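Local coordinates for SusD-like carbohydrate binding protein (Bacteroides vulgatus, PDB 3LEW) that probably binds carbohydrate at the bacterial outer membrane, as a member of the SusD family of nutrient-binding proteins, at residues Gly28-Asn31 / Tyr32-Thr36; Ala47-Arg50 / Ala51-Ala54; Leu130-Ala133 / Ser134-Phe138. One frame throughout, in Å; residues are numbered along the deposited sequence.

In the fold
All three contacts are local, each on or at the end of one helix, and each lies on a different helix: 19-35 for contact 1, 46-54 for contact 2 and 111-135 for contact 3. Contact 2 is buried, its centre about 7 Å from the centre of the chain, and contact 3 is buried too; contact 1 is partly buried and its centre lies farther out, about 16 Å from that of the chain. Their chemistry differs. Contact 1 sets an indole against selenomethionine beside a carboxylate bonded by residues elsewhere in the chain, contact 2 carries buried polar side chains, two of them sharing a water, and contact 3 packs leucine on tyrosine where its helix ends. Contacts 2 and 3 touch, Met48 CE lying 4.0 Å from His131 NE2.

Contact 1. Residues Gly28-Asn31 / Tyr32-Thr36; sequences GGWN and YLMET
Met34, a selenomethionine, lies side by side with Trp30 one helical turn earlier, and its CG sits over one face of the indole, 3.6 Å from Trp30 CE2. This is a CH-pi contact to the five-membered ring. The SE follows obliquely, 4.6 Å from the centroid of the six-membered ring of Trp30, a Met-aromatic contact. A chi1 of -62° sets Met34 CG over the indole, and the bends at chi2 and chi3 turn SE obliquely to the six-membered ring and carry CE away from it. Leu33 CD2 approaches the same ring obliquely, 4.0 Å from Trp30 CZ3. Trp30 NE1 is hydrogen-bonded elsewhere in the structure. Four i to i+4 backbone bonds link the segments: Tyr32 N gives to Gly28 O, Leu33 N to Gly29 O, Met34 N to Trp30 O, and Glu35 N to Asn31 O at 2.8 Å. Glu35 rests its CG 3.7 Å from Asn31 OD1, while its carboxylate is satisfied farther off: OE2 by Gln260, His258 and the backbone N of Ala267, OE1 by the N of Asn266. Thr36 OG1 donates to Tyr32 O over 2.6 Å, in the carbonyl plane and on a lone pair, which also brings this hydroxyl over one face of the Tyr32 ring. This hydroxyl, on the carbonyl four residues back, closes the C-terminal turn of helix 19-35, where Tyr32 packs on helix 81-103 and Trp30 and Leu33 on helix 111-135.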
loop_
_atom_site.group_PDB
_atom_site.type_symbol
_atom_site.label_atom_id
_atom_site.label_comp_id
_atom_site.label_asym_id
_atom_site.label_seq_id
_atom_site.Cartn_x
_atom_site.Cartn_y
_atom_site.Cartn_z
ATOM N N GLY A 28 -9.420 7.198 -17.755
ATOM C CA GLY A 28 -10.051 8.200 -16.873
ATOM C C GLY A 28 -10.275 7.667 -15.457
ATOM O O GLY A 28 -10.013 8.372 -14.450
ATOM N N GLY A 29 -10.746 6.419 -15.360
ATOM C CA GLY A 29 -10.870 5.708 -14.089
ATOM C C GLY A 29 -9.556 5.657 -13.322
ATOM O O GLY A 29 -9.509 5.874 -12.102
ATOM N N TRP A 30 -8.476 5.314 -14.032
ATOM C CA TRP A 30 -7.142 5.226 -13.416
ATOM C C TRP A 30 -6.749 6.598 -12.849
ATOM O O TRP A 30 -6.328 6.729 -11.683
ATOM C CB TRP A 30 -6.093 4.757 -14.441
ATOM C CG TRP A 30 -4.720 4.740 -13.809
ATOM C CD1 TRP A 30 -3.747 5.661 -13.958
ATOM C CD2 TRP A 30 -4.258 3.797 -12.855
ATOM N NE1 TRP A 30 -2.655 5.339 -13.180
ATOM C CE2 TRP A 30 -2.938 4.191 -12.486
ATOM C CE3 TRP A 30 -4.812 2.637 -12.279
ATOM C CZ2 TRP A 30 -2.166 3.454 -11.570
ATOM C CZ3 TRP A 30 -4.055 1.915 -11.373
ATOM C CH2 TRP A 30 -2.732 2.337 -11.024
ATOM N N ASN A 31 -6.872 7.631 -13.683
ATOM C CA ASN A 31 -6.598 9.018 -13.284
ATOM C C ASN A 31 -7.410 9.389 -12.032
ATOM O O ASN A 31 -6.908 9.965 -11.074
ATOM C CB ASN A 31 -6.947 9.985 -14.421
ATOM C CG ASN A 31 -6.282 11.340 -14.261
ATOM O OD1 ASN A 31 -5.076 11.478 -14.486
ATOM N ND2 ASN A 31 -7.061 12.345 -13.889
ATOM N N TYR A 32 -8.704 9.072 -12.065
ATOM C CA TYR A 32 -9.550 9.397 -10.919
ATOM C C TYR A 32 -9.062 8.711 -9.649
ATOM O O TYR A 32 -9.046 9.347 -8.579
ATOM C CB TYR A 32 -11.018 8.981 -11.211
ATOM C CG TYR A 32 -12.005 9.470 -10.204
ATOM C CD1 TYR A 32 -12.433 10.790 -10.212
ATOM C CD2 TYR A 32 -12.558 8.623 -9.271
ATOM C CE1 TYR A 32 -13.348 11.256 -9.260
ATOM C CE2 TYR A 32 -13.465 9.092 -8.331
ATOM C CZ TYR A 32 -13.847 10.407 -8.339
ATOM O OH TYR A 32 -14.776 10.844 -7.397
ATOM N N LEU A 33 -8.669 7.426 -9.754
ATOM C CA LEU A 33 -8.187 6.661 -8.617
ATOM C C LEU A 33 -6.966 7.317 -7.998
ATOM O O LEU A 33 -6.866 7.396 -6.790
ATOM C CB LEU A 33 -7.825 5.256 -9.060
ATOM C CG LEU A 33 -7.276 4.322 -8.049
ATOM C CD1 LEU A 33 -8.279 4.122 -6.901
ATOM C CD2 LEU A 33 -6.896 2.934 -8.692
HETATM N N MSE A 34 -6.063 7.752 -8.870
HETATM C CA MSE A 34 -4.740 8.265 -8.430
HETATM C C MSE A 34 -4.673 9.716 -8.065
HETATM O O MSE A 34 -3.862 10.119 -7.152
HETATM C CB MSE A 34 -3.684 7.919 -9.473
HETATM C CG MSE A 34 -3.469 6.439 -9.696
HETATM SE SE MSE A 34 -2.791 5.521 -8.070
HETATM C CE MSE A 34 -1.386 6.587 -7.473
ATOM N N GLU A 35 -5.511 10.524 -8.689
ATOM C CA GLU A 35 -5.383 11.980 -8.635
ATOM C C GLU A 35 -6.407 12.721 -7.788
ATOM O O GLU A 35 -6.237 13.930 -7.554
ATOM C CB GLU A 35 -5.444 12.557 -10.050
ATOM C CG GLU A 35 -4.256 12.262 -10.918
ATOM C CD GLU A 35 -3.013 13.088 -10.522
ATOM O OE1 GLU A 35 -3.026 14.332 -10.680
ATOM O OE2 GLU A 35 -2.043 12.502 -10.033
ATOM N N THR A 36 -7.481 12.053 -7.354
ATOM C CA THR A 36 -8.587 12.793 -6.760
ATOM C C THR A 36 -8.313 13.138 -5.285
ATOM O O THR A 36 -8.142 12.262 -4.465
ATOM C CB THR A 36 -9.891 11.959 -6.875
ATOM O OG1 THR A 36 -10.104 11.698 -8.272
ATOM C CG2 THR A 36 -11.085 12.706 -6.275
#

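Contact 2. Residues Ala47-Arg50 / Ala51-Ala54; sequences AMLR and ANDA
Arg50 and Asp53, three residues apart on the short buried helix 46-54, are joined by one water, in an i to i+3 pairing within the alpha-helix. Arg50 NE donates to this water over 2.9 Å, and the water lies at the edge of the guanidinium, in its plane. It donates a hydrogen bond to Asp53 OD2, at 2.7 Å, although the place of that oxygen is less sure. Arg50 NH2 and Asp53 OD2 are opposite charges near each other, beyond salt-bridge range. Bends at chi2 and chi3 (69° and -83°) fold the arginine back, and Leu49 CB lies against the centre of one guanidinium face. Other polar partners come from elsewhere in the chain: Gln270 and the carbonyl of Gly404 for Arg50, Ser408 for Asp53, and Tyr470 with the carbonyl of Gly406 for Asn52. Among the backbone bonds, Ala51 N to Ala47 O is nearly straight at 168°, and Asn52 N reaches Met48 O over 2.9 Å. Asp53 N reaches Leu49 O at 3.3 Å and adds a weak bond to Arg50 O. Ala54 N donates to Arg50 O, and the Ala54 methyl lies against the same oxygen, CB at 3.6 Å.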
loop_
_atom_site.group_PDB
_atom_site.type_symbol
_atom_site.label_atom_id
_atom_site.label_comp_id
_atom_site.label_asym_id
_atom_site.label_seq_id
_atom_site.Cartn_x
_atom_site.Cartn_y
_atom_site.Cartn_z
ATOM N N ALA A 47 -3.324 8.275 -0.471
ATOM C CA ALA A 47 -3.781 8.564 0.870
ATOM C C ALA A 47 -4.064 7.323 1.712
ATOM O O ALA A 47 -3.769 7.315 2.927
ATOM C CB ALA A 47 -5.010 9.541 0.873
HETATM N N MSE A 48 -4.679 6.293 1.130
HETATM C CA MSE A 48 -4.879 5.064 1.887
HETATM C C MSE A 48 -3.546 4.348 2.197
HETATM O O MSE A 48 -3.356 3.853 3.309
HETATM C CB MSE A 48 -5.853 4.144 1.161
HETATM C CG MSE A 48 -7.328 4.638 1.283
HETATM SE SE MSE A 48 -7.823 5.751 -0.201
HETATM C CE MSE A 48 -8.011 4.531 -1.434
ATOM N N LEU A 49 -2.598 4.377 1.259
ATOM C CA LEU A 49 -1.270 3.777 1.503
ATOM C C LEU A 49 -0.593 4.499 2.667
ATOM O O LEU A 49 0.023 3.886 3.556
ATOM C CB LEU A 49 -0.411 3.884 0.256
ATOM C CG LEU A 49 -0.988 3.151 -0.971
ATOM C CD1 LEU A 49 0.031 3.276 -2.115
ATOM C CD2 LEU A 49 -1.271 1.669 -0.717
ATOM N N ARG A 50 -0.744 5.838 2.707
ATOM C CA ARG A 50 -0.152 6.600 3.794
ATOM C C ARG A 50 -0.834 6.296 5.133
ATOM O O ARG A 50 -0.153 6.082 6.150
ATOM C CB ARG A 50 -0.174 8.136 3.475
ATOM C CG ARG A 50 1.088 8.706 2.822
ATOM C CD ARG A 50 1.338 8.255 1.371
ATOM N NE ARG A 50 1.991 6.938 1.306
ATOM C CZ ARG A 50 2.255 6.285 0.185
ATOM N NH1 ARG A 50 1.861 6.752 -1.014
ATOM N NH2 ARG A 50 2.915 5.133 0.244
ATOM N N ALA A 51 -2.164 6.254 5.148
ATOM C CA ALA A 51 -2.910 5.851 6.329
ATOM C C ALA A 51 -2.421 4.510 6.844
ATOM O O ALA A 51 -2.210 4.346 8.053
ATOM C CB ALA A 51 -4.452 5.796 6.042
ATOM N N ASN A 52 -2.227 3.570 5.925
ATOM C CA ASN A 52 -1.812 2.217 6.257
ATOM C C ASN A 52 -0.498 2.155 7.026
ATOM O O ASN A 52 -0.344 1.338 7.909
ATOM C CB ASN A 52 -1.730 1.303 5.028
ATOM C CG ASN A 52 -3.116 1.030 4.387
ATOM O OD1 ASN A 52 -4.167 1.407 4.964
ATOM N ND2 ASN A 52 -3.107 0.505 3.145
ATOM N N ASP A 53 0.448 2.999 6.662
ATOM C CA ASP A 53 1.709 3.059 7.371
ATOM C C ASP A 53 1.635 3.844 8.653
ATOM O O ASP A 53 2.306 3.486 9.620
ATOM C CB ASP A 53 2.815 3.605 6.429
ATOM C CG ASP A 53 3.165 2.614 5.333
ATOM O OD1 ASP A 53 3.136 1.370 5.577
ATOM O OD2 ASP A 53 3.492 3.064 4.221
ATOM N N ALA A 54 0.841 4.925 8.695
ATOM C CA ALA A 54 0.632 5.660 9.926
ATOM C C ALA A 54 0.009 4.758 10.993
ATOM O O ALA A 54 0.252 4.922 12.184
ATOM C CB ALA A 54 -0.268 6.930 9.677
HETATM O O HOH W 1 3.245 5.723 3.622
#

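Contact 3. Residues Leu130-Ala133 / Ser134-Phe138; sequences LHLA and SCYSF
Leu132 and Tyr136 form the tight part of this contact, with Leu132 CD2 over one face of the tyrosine ring, 3.7 Å from Tyr136 CE1. The methyl stands 23° off the ring normal, a CH-pi contact offset toward the rim. His131 NE2 approaches the edge of that ring, near its plane, and both NE2 and Tyr136 OH hydrogen-bond to Ser86 OG. Cys135 SG lies obliquely against the imidazole, 3.8 Å from His131 CE1. Replacing Tyr136 by alanine would remove the ring and hydroxyl, and is likely to leave Leu132 CD2 without its aromatic face and Ser86 OG without one partner. Ser134, its OG held between backbone N and carbonyl carbon (chi1 61°), grips Leu130 O twice: OG at 2.7 Å and N at 3.0 Å reach it from opposite faces of its plane. Cys135 N makes weak bonds to His131 O and Leu132 O, whereas Tyr136 N reaches Leu132 O over 3.0 Å. The looser side, after the last helical turn, holds a water within hydrogen-bonding distance of Ala133 O (2.7 Å) and Ser137 O, while the buried Ser137 N finds no partner. Weak Cys135 N bonds and a water on Ala133 O, as the i to i+4 pattern ends, are characteristic of a helix C-terminus, here that of helix 111-135.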
loop_
_atom_site.group_PDB
_atom_site.type_symbol
_atom_site.label_atom_id
_atom_site.label_comp_id
_atom_site.label_asym_id
_atom_site.label_seq_id
_atom_site.Cartn_x
_atom_site.Cartn_y
_atom_site.Cartn_z
ATOM N N LEU A 130 -9.450 -6.288 -4.112
ATOM C CA LEU A 130 -8.369 -6.636 -3.182
ATOM C C LEU A 130 -8.229 -5.569 -2.087
ATOM O O LEU A 130 -8.041 -5.868 -0.907
ATOM C CB LEU A 130 -7.039 -6.820 -3.896
ATOM C CG LEU A 130 -5.793 -7.066 -3.049
ATOM C CD1 LEU A 130 -5.997 -8.343 -2.222
ATOM C CD2 LEU A 130 -4.535 -7.194 -3.921
ATOM N N HIS A 131 -8.329 -4.301 -2.473
ATOM C CA HIS A 131 -8.354 -3.213 -1.495
ATOM C C HIS A 131 -9.469 -3.377 -0.452
ATOM O O HIS A 131 -9.238 -3.308 0.776
ATOM C CB HIS A 131 -8.525 -1.882 -2.192
ATOM C CG HIS A 131 -8.671 -0.730 -1.239
ATOM N ND1 HIS A 131 -7.645 -0.309 -0.410
ATOM C CD2 HIS A 131 -9.718 0.095 -0.995
ATOM C CE1 HIS A 131 -8.071 0.704 0.334
ATOM N NE2 HIS A 131 -9.320 0.983 -0.015
ATOM N N LEU A 132 -10.678 -3.641 -0.944
ATOM C CA LEU A 132 -11.825 -3.815 -0.063
ATOM C C LEU A 132 -11.616 -5.015 0.847
ATOM O O LEU A 132 -11.764 -4.893 2.094
ATOM C CB LEU A 132 -13.122 -3.916 -0.877
ATOM C CG LEU A 132 -13.557 -2.616 -1.570
ATOM C CD1 LEU A 132 -14.633 -2.873 -2.697
ATOM C CD2 LEU A 132 -14.077 -1.574 -0.576
ATOM N N ALA A 133 -11.216 -6.161 0.279
ATOM C CA ALA A 133 -11.053 -7.384 1.048
ATOM C C ALA A 133 -9.996 -7.265 2.147
ATOM O O ALA A 133 -10.164 -7.783 3.235
ATOM C CB ALA A 133 -10.680 -8.548 0.125
ATOM N N SER A 134 -8.898 -6.589 1.828
ATOM C CA SER A 134 -7.735 -6.527 2.733
ATOM C C SER A 134 -7.826 -5.482 3.825
ATOM O O SER A 134 -7.037 -5.558 4.777
ATOM C CB SER A 134 -6.435 -6.341 1.928
ATOM O OG SER A 134 -6.410 -5.133 1.176
ATOM N N CYS A 135 -8.727 -4.494 3.716
ATOM C CA CYS A 135 -8.850 -3.355 4.630
ATOM C C CYS A 135 -10.168 -3.280 5.431
ATOM O O CYS A 135 -10.230 -2.625 6.438
ATOM C CB CYS A 135 -8.775 -2.058 3.821
ATOM S SG CYS A 135 -7.149 -1.707 3.136
ATOM N N TYR A 136 -11.244 -3.877 4.911
ATOM C CA TYR A 136 -12.598 -3.721 5.486
ATOM C C TYR A 136 -13.095 -4.897 6.344
ATOM O O TYR A 136 -14.257 -4.896 6.828
ATOM C CB TYR A 136 -13.619 -3.438 4.362
ATOM C CG TYR A 136 -13.537 -2.045 3.786
ATOM C CD1 TYR A 136 -12.454 -1.641 2.976
ATOM C CD2 TYR A 136 -14.475 -1.094 4.123
ATOM C CE1 TYR A 136 -12.343 -0.333 2.448
ATOM C CE2 TYR A 136 -14.374 0.205 3.622
ATOM C CZ TYR A 136 -13.290 0.577 2.796
ATOM O OH TYR A 136 -13.261 1.829 2.328
ATOM N N SER A 137 -12.236 -5.891 6.533
ATOM C CA SER A 137 -12.550 -7.047 7.352
ATOM C C SER A 137 -11.249 -7.529 8.003
ATOM O O SER A 137 -10.143 -7.302 7.489
ATOM C CB SER A 137 -13.071 -8.190 6.501
ATOM O OG SER A 137 -14.184 -7.867 5.662
ATOM N N PHE A 138 -11.391 -8.223 9.114
ATOM C CA PHE A 138 -10.267 -8.964 9.688
ATOM C C PHE A 138 -9.875 -10.128 8.761
ATOM O O PHE A 138 -10.559 -10.420 7.740
ATOM C CB PHE A 138 -10.583 -9.475 11.111
ATOM C CG PHE A 138 -10.871 -8.373 12.086
ATOM C CD1 PHE A 138 -9.914 -7.393 12.336
ATOM C CD2 PHE A 138 -12.092 -8.300 12.736
ATOM C CE1 PHE A 138 -10.149 -6.381 13.244
ATOM C CE2 PHE A 138 -12.359 -7.277 13.636
ATOM C CZ PHE A 138 -11.367 -6.329 13.908
HETATM O O HOH W 2 -9.162 -8.961 5.421
#